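Local atomic coordinates of p1 (PDB entry 6TY2), a protein that suppresses RNA silencing in cells infected by rice yellow mottle virus and probably aids viral spread, here represented by its C-terminal zinc-binding part. Residues D2-D5 with R6-E10; N12-I15 with S16-A20; C39-P42 with E43-G46. All coordinates share one frame; numbering follows the deposited sequence.

Contact 1 (D2-D5 with R6-E10). With ZN (zinc ion), chain C.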
loop_
_atom_site.group_PDB
_atom_site.type_symbol
_atom_site.label_atom_id
_atom_site.label_comp_id
_atom_site.label_asym_id
_atom_site.label_seq_id
_atom_site.Cartn_x
_atom_site.Cartn_y
_atom_site.Cartn_z
ATOM N N ASP A 2 16.034 15.675 -4.239
ATOM C CA ASP A 2 15.227 16.309 -5.280
ATOM C C ASP A 2 14.273 15.338 -5.967
ATOM O O ASP A 2 13.120 15.674 -6.237
ATOM C CB ASP A 2 16.112 16.948 -6.349
ATOM C CG ASP A 2 15.313 17.388 -7.579
ATOM O OD1 ASP A 2 14.337 18.162 -7.424
ATOM O OD2 ASP A 2 15.639 16.935 -8.703
ATOM N N GLU A 3 14.750 14.141 -6.279
ATOM C CA GLU A 3 13.889 13.145 -6.901
ATOM C C GLU A 3 12.832 12.648 -5.916
ATOM O O GLU A 3 11.711 12.351 -6.312
ATOM C CB GLU A 3 14.716 11.985 -7.438
ATOM C CG GLU A 3 13.895 10.907 -8.123
ATOM C CD GLU A 3 13.034 11.425 -9.277
ATOM O OE1 GLU A 3 13.441 12.392 -9.972
ATOM O OE2 GLU A 3 11.947 10.837 -9.494
ATOM N N ILE A 4 13.191 12.567 -4.637
ATOM C CA ILE A 4 12.233 12.346 -3.542
ATOM C C ILE A 4 11.044 13.290 -3.621
ATOM O O ILE A 4 9.894 12.871 -3.524
ATOM C CB ILE A 4 12.899 12.545 -2.169
ATOM C CG1 ILE A 4 13.990 11.495 -1.938
ATOM C CG2 ILE A 4 11.873 12.503 -1.046
ATOM C CD1 ILE A 4 13.516 10.264 -1.214
ATOM N N ASP A 5 11.335 14.574 -3.802
ATOM C CA ASP A 5 10.297 15.590 -3.860
ATOM C C ASP A 5 9.414 15.410 -5.074
ATOM O O ASP A 5 8.202 15.593 -5.011
ATOM C CB ASP A 5 10.921 16.976 -3.879
ATOM C CG ASP A 5 11.810 17.217 -2.692
ATOM O OD1 ASP A 5 11.261 17.507 -1.606
ATOM O OD2 ASP A 5 13.051 17.117 -2.842
ATOM N N ARG A 6 10.041 15.064 -6.189
ATOM C CA ARG A 6 9.326 14.862 -7.425
ATOM C C ARG A 6 8.280 13.767 -7.234
ATOM O O ARG A 6 7.129 13.938 -7.622
ATOM C CB ARG A 6 10.297 14.509 -8.549
ATOM C CG ARG A 6 9.759 14.754 -9.943
ATOM C CD ARG A 6 10.656 14.102 -10.986
ATOM N NE ARG A 6 12.069 14.415 -10.763
ATOM C CZ ARG A 6 12.801 15.202 -11.548
ATOM N NH1 ARG A 6 12.261 15.767 -12.622
ATOM N NH2 ARG A 6 14.080 15.423 -11.256
ATOM N N GLU A 7 8.663 12.660 -6.607
ATOM C CA GLU A 7 7.732 11.545 -6.423
ATOM C C GLU A 7 6.616 11.879 -5.430
ATOM O O GLU A 7 5.509 11.361 -5.546
ATOM C CB GLU A 7 8.483 10.286 -5.978
ATOM C CG GLU A 7 9.243 9.622 -7.126
ATOM C CD GLU A 7 10.098 8.443 -6.678
ATOM O OE1 GLU A 7 10.260 7.481 -7.457
ATOM O OE2 GLU A 7 10.620 8.482 -5.549
ATOM N N HIS A 8 6.896 12.737 -4.453
ATOM C CA HIS A 8 5.836 13.220 -3.565
ATOM C C HIS A 8 4.821 14.046 -4.355
ATOM O O HIS A 8 3.617 13.924 -4.134
ATOM C CB HIS A 8 6.407 14.056 -2.425
ATOM C CG HIS A 8 7.185 13.267 -1.422
ATOM N ND1 HIS A 8 8.006 13.865 -0.493
ATOM C CD2 HIS A 8 7.256 11.932 -1.190
ATOM C CE1 HIS A 8 8.562 12.931 0.259
ATOM N NE2 HIS A 8 8.118 11.753 -0.138
ATOM N N GLN A 9 5.315 14.881 -5.273
ATOM C CA GLN A 9 4.456 15.695 -6.136
ATOM C C GLN A 9 3.555 14.847 -7.012
ATOM O O GLN A 9 2.348 15.088 -7.088
ATOM C CB GLN A 9 5.285 16.626 -7.034
ATOM C CG GLN A 9 5.743 17.914 -6.349
ATOM C CD GLN A 9 6.412 18.915 -7.309
ATOM O OE1 GLN A 9 7.097 18.531 -8.259
ATOM N NE2 GLN A 9 6.203 20.205 -7.059
ATOM N N GLU A 10 4.138 13.866 -7.692
ATOM C CA GLU A 10 3.360 13.022 -8.583
ATOM C C GLU A 10 2.349 12.200 -7.784
ATOM O O GLU A 10 1.204 12.046 -8.198
ATOM C CB GLU A 10 4.250 12.081 -9.410
ATOM C CG GLU A 10 5.643 12.587 -9.790
ATOM C CD GLU A 10 5.667 13.800 -10.724
ATOM O OE1 GLU A 10 5.059 13.737 -11.822
ATOM O OE2 GLU A 10 6.326 14.812 -10.366
HETATM ZN ZN ZN C . 9.022 10.116 0.703
HETATM O O HOH W 1 8.352 16.465 -0.374
#

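Contact 2 (N12-I15 with S16-A20)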
loop_
_atom_site.group_PDB
_atom_site.type_symbol
_atom_site.label_atom_id
_atom_site.label_comp_id
_atom_site.label_asym_id
_atom_site.label_seq_id
_atom_site.Cartn_x
_atom_site.Cartn_y
_atom_site.Cartn_z
ATOM N N ASN A 12 1.112 13.050 -4.837
ATOM C CA ASN A 12 0.145 13.987 -4.297
ATOM C C ASN A 12 -0.845 14.427 -5.356
ATOM O O ASN A 12 -2.016 14.572 -5.071
ATOM C CB ASN A 12 0.840 15.202 -3.675
ATOM C CG ASN A 12 1.371 14.907 -2.292
ATOM O OD1 ASN A 12 1.027 13.884 -1.702
ATOM N ND2 ASN A 12 2.213 15.787 -1.769
ATOM N N ALA A 13 -0.379 14.604 -6.583
ATOM C CA ALA A 13 -1.291 14.915 -7.680
ATOM C C ALA A 13 -2.361 13.833 -7.784
ATOM O O ALA A 13 -3.538 14.117 -7.970
ATOM C CB ALA A 13 -0.522 15.047 -8.997
ATOM N N GLU A 14 -1.943 12.584 -7.642
ATOM C CA GLU A 14 -2.845 11.457 -7.823
ATOM C C GLU A 14 -3.792 11.315 -6.640
ATOM O O GLU A 14 -4.938 10.882 -6.798
ATOM C CB GLU A 14 -2.042 10.172 -8.031
ATOM C CG GLU A 14 -2.882 8.932 -8.276
ATOM C CD GLU A 14 -3.817 9.046 -9.483
ATOM O OE1 GLU A 14 -3.514 9.796 -10.450
ATOM O OE2 GLU A 14 -4.867 8.364 -9.452
ATOM N N ILE A 15 -3.307 11.682 -5.458
ATOM C CA ILE A 15 -4.127 11.718 -4.247
ATOM C C ILE A 15 -5.239 12.735 -4.417
ATOM O O ILE A 15 -6.396 12.462 -4.103
ATOM C CB ILE A 15 -3.286 12.097 -3.007
ATOM C CG1 ILE A 15 -2.281 10.996 -2.656
ATOM C CG2 ILE A 15 -4.175 12.456 -1.829
ATOM C CD1 ILE A 15 -2.901 9.633 -2.550
ATOM N N SER A 16 -4.872 13.912 -4.930
ATOM C CA SER A 16 -5.824 14.979 -5.223
ATOM C C SER A 16 -6.943 14.485 -6.116
ATOM O O SER A 16 -8.117 14.780 -5.881
ATOM C CB SER A 16 -5.135 16.160 -5.912
ATOM O OG SER A 16 -4.443 16.980 -4.984
ATOM N N ALA A 17 -6.563 13.747 -7.154
ATOM C CA ALA A 17 -7.516 13.305 -8.165
ATOM C C ALA A 17 -8.487 12.305 -7.581
ATOM O O ALA A 17 -9.682 12.378 -7.848
ATOM C CB ALA A 17 -6.785 12.703 -9.360
ATOM N N CYS A 18 -7.963 11.364 -6.795
ATOM C CA CYS A 18 -8.783 10.356 -6.140
ATOM C C CYS A 18 -9.724 10.953 -5.119
ATOM O O CYS A 18 -10.885 10.559 -5.053
ATOM C CB CYS A 18 -7.900 9.302 -5.461
ATOM S SG CYS A 18 -7.056 8.193 -6.599
ATOM N N ASN A 19 -9.226 11.873 -4.300
ATOM C CA ASN A 19 -10.073 12.515 -3.298
ATOM C C ASN A 19 -11.275 13.204 -3.934
ATOM O O ASN A 19 -12.393 13.091 -3.436
ATOM C CB ASN A 19 -9.280 13.530 -2.470
ATOM C CG ASN A 19 -8.601 12.894 -1.260
ATOM O OD1 ASN A 19 -8.994 11.815 -0.810
ATOM N ND2 ASN A 19 -7.583 13.566 -0.727
ATOM N N ALA A 20 -11.038 13.893 -5.048
ATOM C CA ALA A 20 -12.086 14.645 -5.742
ATOM C C ALA A 20 -13.080 13.717 -6.407
ATOM O O ALA A 20 -14.270 13.987 -6.411
ATOM C CB ALA A 20 -11.475 15.589 -6.775
#

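Contact 3 (C39-P42 with E43-G46). With ZN (zinc ion), chain C.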
loop_
_atom_site.group_PDB
_atom_site.type_symbol
_atom_site.label_atom_id
_atom_site.label_comp_id
_atom_site.label_asym_id
_atom_site.label_seq_id
_atom_site.Cartn_x
_atom_site.Cartn_y
_atom_site.Cartn_z
ATOM N N CYS A 39 5.406 9.679 4.926
ATOM C CA CYS A 39 5.462 9.200 3.549
ATOM C C CYS A 39 5.190 7.694 3.458
ATOM O O CYS A 39 5.647 6.936 4.307
ATOM C CB CYS A 39 6.836 9.545 2.982
ATOM S SG CYS A 39 7.283 8.807 1.454
ATOM N N ASP A 40 4.449 7.245 2.452
ATOM C CA ASP A 40 4.119 5.821 2.407
ATOM C C ASP A 40 4.765 5.115 1.218
ATOM O O ASP A 40 4.313 4.060 0.798
ATOM C CB ASP A 40 2.597 5.605 2.402
ATOM C CG ASP A 40 1.894 6.259 1.218
ATOM O OD1 ASP A 40 2.574 6.882 0.389
ATOM O OD2 ASP A 40 0.646 6.144 1.109
ATOM N N ILE A 41 5.837 5.693 0.695
ATOM C CA ILE A 41 6.606 5.061 -0.379
ATOM C C ILE A 41 7.780 4.292 0.222
ATOM O O ILE A 41 8.730 4.892 0.697
ATOM C CB ILE A 41 7.121 6.098 -1.379
ATOM C CG1 ILE A 41 5.980 7.011 -1.833
ATOM C CG2 ILE A 41 7.794 5.417 -2.564
ATOM C CD1 ILE A 41 6.439 8.131 -2.753
ATOM N N PRO A 42 7.704 2.954 0.232
ATOM C CA PRO A 42 8.710 2.147 0.933
ATOM C C PRO A 42 10.129 2.442 0.489
ATOM O O PRO A 42 11.038 2.434 1.314
ATOM C CB PRO A 42 8.320 0.712 0.571
ATOM C CG PRO A 42 6.863 0.796 0.270
ATOM C CD PRO A 42 6.684 2.119 -0.415
ATOM N N GLU A 43 10.299 2.722 -0.796
ATOM C CA GLU A 43 11.606 2.993 -1.372
ATOM C C GLU A 43 12.238 4.223 -0.726
ATOM O O GLU A 43 13.458 4.341 -0.653
ATOM C CB GLU A 43 11.489 3.183 -2.895
ATOM C CG GLU A 43 11.058 1.935 -3.683
ATOM C CD GLU A 43 9.568 1.612 -3.551
ATOM O OE1 GLU A 43 8.792 2.467 -3.085
ATOM O OE2 GLU A 43 9.165 0.492 -3.922
ATOM N N HIS A 44 11.401 5.132 -0.240
ATOM C CA HIS A 44 11.879 6.341 0.422
ATOM C C HIS A 44 12.306 6.128 1.877
ATOM O O HIS A 44 12.860 7.035 2.490
ATOM C CB HIS A 44 10.805 7.425 0.399
ATOM C CG HIS A 44 10.584 8.045 -0.943
ATOM N ND1 HIS A 44 9.756 9.127 -1.125
ATOM C CD2 HIS A 44 11.097 7.752 -2.160
ATOM C CE1 HIS A 44 9.756 9.469 -2.402
ATOM N NE2 HIS A 44 10.562 8.650 -3.052
ATOM N N SER A 45 12.027 4.951 2.429
ATOM C CA SER A 45 12.180 4.722 3.856
ATOM C C SER A 45 13.575 5.079 4.328
ATOM O O SER A 45 14.558 4.693 3.711
ATOM C CB SER A 45 11.869 3.266 4.201
ATOM O OG SER A 45 11.527 3.138 5.568
ATOM N N GLY A 46 13.646 5.831 5.419
ATOM C CA GLY A 46 14.906 6.338 5.930
ATOM C C GLY A 46 15.081 7.805 5.620
ATOM O O GLY A 46 15.206 8.649 6.516
HETATM ZN ZN ZN C . 9.022 10.116 0.703
#

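Contact 1 (D2-D5 with R6-E10)
Glu3 and Arg6 both send CG anti to the backbone N (chi1 -179° and -159°), and bends further out, at chi2 in Glu3 and chi3 in Arg6, bring carboxylate and guanidinium together one turn apart. Glu3 OE1 lies 2.6 Å from Arg6 NE in a salt bridge whose hydrogen bond is weak, because the N-H points well off the oxygen, although the two flat groups are only 15° from parallel. Asp2 OD2 makes a looser salt bridge, 3.4 Å from Arg6 NH2, so one long, branched cation serves two acids at the helix start. Beneath them Arg6 N also donates a backbone hydrogen bond to Asp2 O.

His8 uses both ring nitrogens. His8 NE2 binds the zinc ion at 2.0 Å, while His8 ND1 donates to a water in the ring plane at 2.6 Å, and this water gives a weak bond to Asp5 OD1. Ile4 lies alongside, its CG2 3.6 Å from His8 CE1, an apolar flank for the ligand.

This is the first part of helix 3-24, with its zinc-facing side on the loop that supplies Cys39, His44 and Cys48. Glu7 OE2 is hydrogen-bonded to His44 NE2 and Asp5 is salt-bridged to Arg36, tying the helix to the later chain.

Contact 2 (N12-I15 with S16-A20)
Backbone hydrogen bonds of the i to i+4 kind join Asn12-Ile15 to Ser16-Ala20. Ser16 N reaches Asn12 O at 2.9 Å, and Asn19 N reaches Ile15 O, also at 2.9 Å; the bond from Ala17 N to Ala13 O is longer, 3.2 Å. Ala13 and Ala17 put small methyl groups on the exposed side of this unbroken helix.

One polar side chain adds to this ladder. Ser16 OG sits beside its own backbone N (chi1 -79°), which tips it back over the preceding turn, 3.4 Å from Asn12 O. At that length any bond is weak, and it is unsettled as well, since the hydroxyl is also hydrogen-bonded to Tyr33 OH. The serine is short enough to stay near the backbone while meeting that phenol.

Van der Waals contact joins Ile15 and Asn19, which lie side by side and point the same way, with Ile15 CG2 3.7 Å from Asn19 ND2, so a buried branched side chain borders an amide. Outside that class is a close approach of acid and sulfur: Glu14, bent at chi2, curls along the helix until Glu14 OE2 is 3.6 Å from Cys18 SG.

In the fold this is the middle of helix 3-24, running beside the extended chain that follows it. Asn12 OD1 accepts from Leu34 N and Asn19 OD1 from Leu31 N, two amides pinning that chain to the helix, while Ile15 and Cys18 pack on Leu31.

Contact 3 (C39-P42 with E43-G46)
Ile41 O receives His44 N at 2.8 Å and Pro42 O receives Ser45 N at 2.9 Å, two successive i to i+3 bonds that wind Pro42-His44 into a short 3-10 turn. Both donors stand above the carbonyl planes, by 46° and 59°, in keeping with so tight a coil. Proline suits the first position, where its missing N-H costs no bond and its ring restricts phi, here -55°. Just before it, Ile41 N donates to Cys39 SG at 3.5 Å, an amide-to-thiolate bond of the kind common at zinc sites, which would be expected to temper the sulfur's charge.

The turn brings His44 to the same metal as Cys39, just ahead of it. Cys39 SG binds the zinc ion at 2.3 Å and His44 ND1 does so at 2.2 Å. Ile41 lies beside the His44 ring and covers part of one face: Ile41 CB stands over it in a CH-pi contact, 4.1 Å from the centroid, and Ile41 CD1 lies above the same face, 3.6 Å from His44 CE1. Glu43 folds back at chi2 across the isoleucine, bringing OE1 close to CG2 and to the Pro42 ring.

His8 of helix 3-24 and Cys48 complete this four-ligand zinc finger site, and His44 NE2 turns to Glu7 of that helix. Pro42 and Ser45 rest on Phe50 and also pack against Ser30 and Pro28 of the second subunit.

In the fold
Contacts 1 and 2 are successive parts of helix 3-24 and lie mostly at the surface, whereas contact 3, a partly buried turn without regular secondary structure beyond its 3-10 coil, faces the helix start. Contacts 1 and 3 share the zinc ion and touch directly, a probable hydrogen bond joining them; their centres are about 12 Å apart. Contact 2 takes no part in the metal site and meets the later chain through asparagine amides and apolar packing. The chemistry changes accordingly, from salt bridges and a histidine ligand at the helix start, through largely neutral polar groups at mid-helix, to thiolate and imidazole at and just before the turn.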